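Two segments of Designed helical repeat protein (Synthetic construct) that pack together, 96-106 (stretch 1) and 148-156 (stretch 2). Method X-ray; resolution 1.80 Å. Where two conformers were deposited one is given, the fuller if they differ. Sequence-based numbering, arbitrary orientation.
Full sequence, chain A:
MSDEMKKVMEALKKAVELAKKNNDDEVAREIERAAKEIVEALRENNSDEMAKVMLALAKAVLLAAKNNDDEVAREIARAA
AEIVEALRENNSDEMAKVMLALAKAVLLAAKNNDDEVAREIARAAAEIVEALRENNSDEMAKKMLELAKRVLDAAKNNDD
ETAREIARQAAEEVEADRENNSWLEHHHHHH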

# COMPACT_ATOMS: atom_id res chain seq x y z
N ALA A 96 -12.07 -0.08 -4.64
CA ALA A 96 -11.77 0.60 -3.38
C ALA A 96 -11.75 -0.40 -2.23
O ALA A 96 -10.93 -0.28 -1.34
CB ALA A 96 -12.78 1.70 -3.09
N LYS A 97 -12.61 -1.40 -2.27
CA LYS A 97 -12.61 -2.41 -1.22
C LYS A 97 -11.31 -3.21 -1.20
O LYS A 97 -10.78 -3.50 -0.14
CB LYS A 97 -13.80 -3.36 -1.36
CG LYS A 97 -15.12 -2.70 -0.95
CD LYS A 97 -16.27 -3.68 -0.83
CE LYS A 97 -16.59 -4.39 -2.12
NZ LYS A 97 -18.06 -4.71 -2.19
N VAL A 98 -10.83 -3.58 -2.38
CA VAL A 98 -9.57 -4.29 -2.47
C VAL A 98 -8.45 -3.45 -1.88
O VAL A 98 -7.66 -3.90 -1.06
CB VAL A 98 -9.21 -4.63 -3.93
CG1 VAL A 98 -7.78 -5.16 -4.06
CG2 VAL A 98 -10.22 -5.61 -4.53
N MET A 99 -8.40 -2.19 -2.31
CA MET A 99 -7.31 -1.33 -1.93
C MET A 99 -7.40 -0.95 -0.46
O MET A 99 -6.37 -0.76 0.19
CB MET A 99 -7.28 -0.09 -2.82
CG MET A 99 -7.03 -0.42 -4.29
SD MET A 99 -5.72 -1.61 -4.61
CE MET A 99 -6.17 -2.07 -6.29
N LEU A 100 -8.61 -0.85 0.10
CA LEU A 100 -8.70 -0.54 1.53
C LEU A 100 -8.14 -1.71 2.35
O LEU A 100 -7.43 -1.51 3.32
CB LEU A 100 -10.14 -0.23 1.93
CG LEU A 100 -10.31 0.15 3.41
CD1 LEU A 100 -9.48 1.39 3.73
CD2 LEU A 100 -11.77 0.39 3.78
N ALA A 101 -8.46 -2.93 1.93
CA ALA A 101 -7.94 -4.11 2.61
C ALA A 101 -6.42 -4.16 2.53
O ALA A 101 -5.75 -4.45 3.52
CB ALA A 101 -8.56 -5.38 2.01
N LEU A 102 -5.85 -3.84 1.36
CA LEU A 102 -4.41 -3.86 1.23
C LEU A 102 -3.76 -2.74 2.03
O LEU A 102 -2.75 -2.97 2.67
CB LEU A 102 -4.00 -3.76 -0.24
CG LEU A 102 -4.43 -4.94 -1.11
CD1 LEU A 102 -4.00 -4.70 -2.55
CD2 LEU A 102 -3.85 -6.25 -0.61
N ALA A 103 -4.37 -1.56 2.03
CA ALA A 103 -3.85 -0.43 2.80
C ALA A 103 -3.85 -0.75 4.29
O ALA A 103 -2.88 -0.46 5.00
CB ALA A 103 -4.66 0.83 2.52
N LYS A 104 -4.91 -1.38 4.76
CA LYS A 104 -4.97 -1.79 6.15
C LYS A 104 -3.90 -2.83 6.48
O LYS A 104 -3.33 -2.80 7.57
CB LYS A 104 -6.35 -2.36 6.49
CG LYS A 104 -7.44 -1.30 6.63
CD LYS A 104 -8.81 -1.96 6.78
CE LYS A 104 -9.93 -0.94 6.96
NZ LYS A 104 -11.27 -1.60 7.03
N ALA A 105 -3.62 -3.72 5.53
CA ALA A 105 -2.62 -4.77 5.75
C ALA A 105 -1.18 -4.22 5.82
O ALA A 105 -0.40 -4.64 6.66
CB ALA A 105 -2.72 -5.82 4.64
N VAL A 106 -0.83 -3.31 4.91
CA VAL A 106 0.51 -2.74 4.94
C VAL A 106 0.65 -1.85 6.18
O VAL A 106 1.70 -1.79 6.77
CB VAL A 106 0.88 -1.97 3.63
CG1 VAL A 106 0.91 -2.94 2.43
CG2 VAL A 106 -0.04 -0.81 3.36
N ALA A 148 -7.00 -10.15 -1.04
CA ALA A 148 -6.64 -8.99 -0.23
C ALA A 148 -7.09 -9.16 1.21
O ALA A 148 -6.41 -8.75 2.15
CB ALA A 148 -7.25 -7.72 -0.85
N LYS A 149 -8.26 -9.76 1.39
CA LYS A 149 -8.77 -10.06 2.72
C LYS A 149 -7.83 -11.03 3.42
O LYS A 149 -7.60 -10.95 4.63
CB LYS A 149 -10.17 -10.68 2.65
CG LYS A 149 -11.32 -9.75 2.24
CD LYS A 149 -11.26 -8.39 2.91
CE LYS A 149 -12.54 -7.61 2.62
NZ LYS A 149 -12.38 -6.14 2.71
N ARG A 150 -7.27 -11.97 2.65
CA ARG A 150 -6.33 -12.94 3.23
C ARG A 150 -4.98 -12.31 3.58
O ARG A 150 -4.35 -12.70 4.56
CB ARG A 150 -6.14 -14.11 2.27
CG ARG A 150 -7.39 -14.95 2.16
CD ARG A 150 -7.27 -16.05 1.12
NE ARG A 150 -6.12 -16.91 1.35
CZ ARG A 150 -5.47 -17.57 0.39
NH1 ARG A 150 -5.89 -17.50 -0.86
NH2 ARG A 150 -4.42 -18.32 0.70
N VAL A 151 -4.56 -11.32 2.80
CA VAL A 151 -3.33 -10.59 3.09
C VAL A 151 -3.48 -9.85 4.42
O VAL A 151 -2.58 -9.88 5.28
CB VAL A 151 -2.99 -9.58 1.97
CG1 VAL A 151 -1.78 -8.72 2.36
CG2 VAL A 151 -2.70 -10.31 0.68
N LEU A 152 -4.63 -9.21 4.61
CA LEU A 152 -4.91 -8.51 5.86
C LEU A 152 -4.90 -9.48 7.04
O LEU A 152 -4.32 -9.17 8.09
CB LEU A 152 -6.25 -7.75 5.74
CG LEU A 152 -6.78 -7.02 6.97
CD1 LEU A 152 -5.72 -6.07 7.54
CD2 LEU A 152 -8.04 -6.24 6.62
N ASP A 153 -5.49 -10.67 6.87
CA ASP A 153 -5.50 -11.66 7.94
C ASP A 153 -4.06 -12.12 8.24
O ASP A 153 -3.67 -12.28 9.43
CB ASP A 153 -6.38 -12.87 7.57
CG ASP A 153 -7.88 -12.55 7.64
OD1 ASP A 153 -8.27 -11.60 8.36
OD2 ASP A 153 -8.68 -13.24 6.95
N ALA A 154 -3.26 -12.27 7.19
CA ALA A 154 -1.86 -12.67 7.35
C ALA A 154 -1.06 -11.62 8.11
O ALA A 154 -0.16 -11.97 8.86
CB ALA A 154 -1.20 -12.92 5.99
N ALA A 155 -1.33 -10.35 7.85
CA ALA A 155 -0.69 -9.29 8.60
C ALA A 155 -1.11 -9.37 10.07
O ALA A 155 -0.29 -9.20 10.98
CB ALA A 155 -1.04 -7.94 8.01
N LYS A 156 -2.39 -9.64 10.29
CA LYS A 156 -2.92 -9.75 11.65
C LYS A 156 -2.30 -10.91 12.42
O LYS A 156 -2.13 -10.84 13.65
CB LYS A 156 -4.45 -9.90 11.61
CG LYS A 156 -5.20 -8.62 11.26
CD LYS A 156 -6.70 -8.84 11.07
CE LYS A 156 -7.40 -7.51 10.74
NZ LYS A 156 -8.89 -7.65 10.56
O HOH W 1 -10.90 -4.06 4.77

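The most unusual feature of this contact is how close the two backbones come: the CA atoms of Ala105 and Leu152 lie only 4.4 Å apart, and the helix axes approach to 8.3 Å. The close spacing goes with alanines at the contact: Ala101 and Ala105 on one helix and Ala148 and Ala155 on the other all direct their CA-to-CB bonds toward the opposing stretch, and at the closest point Ala105 meets Leu152, whose own CA-to-CB bond points sideways.

Both stretches are helical throughout, with N-to-C directions only 15° apart, so the helices run nearly parallel. Each is held by its own i to i+4 backbone hydrogen bonds, such as Ala105 N to Ala101 O at 3.0 Å and Ala155 N to Val151 O at 2.9 Å. No hydrogen bond passes directly between the stretches; the 421 Å² buried between them, both sides summed, is mainly a matter of apolar packing.

At the N-terminal end of the contact, the methyl of Ala148 sits among three residues. Its CB lies 3.7 Å from Leu102 CD2, 3.9 Å from Ala101 CB and 4.1 Å from Val98 CG1, and it also rests 3.8 Å from the backbone atom Val98 O. Leu102 starts sideways from its CA, but its m,t rotamer brings the end of the side chain nearer the other helix, where CD2 also comes within 4.3 Å of Val151 CB.

Further along, Ala105 packs against successive positions of the second helix. Ala105 CB is 3.7 Å from Leu152 CA, a side-chain-to-backbone contact that fits the short CA spacing here, and 3.8 Å from Val151 CG1. Ala155 follows one turn after Val151, its CB 3.6 Å from Ala105 O and 4.3 Å from Ala105 CB. Leu152, in a t,p rotamer, also begins sideways and ends nearer the first helix: its CD1 lies 3.9 Å from Lys104 CB and 4.2 Å from Ala105 CB. Leu152 thus packs partly against the aliphatic base of a lysine whose charged end leads away.

The polar margin is looser. Lys149 points its CA-to-CB bond away, yet its long chain returns to place NZ 4.0 Å from Ala101 CB. Its NZ is also 4.2 Å from Lys97 O, too far for a hydrogen bond. One water accepts weak hydrogen bonds from both Lys149 NZ, at 3.3 Å, and Lys104 NZ, at 3.4 Å. This bridge joins two amino groups through a shared acceptor, but its long distances make it a minor supplement to the apolar packing.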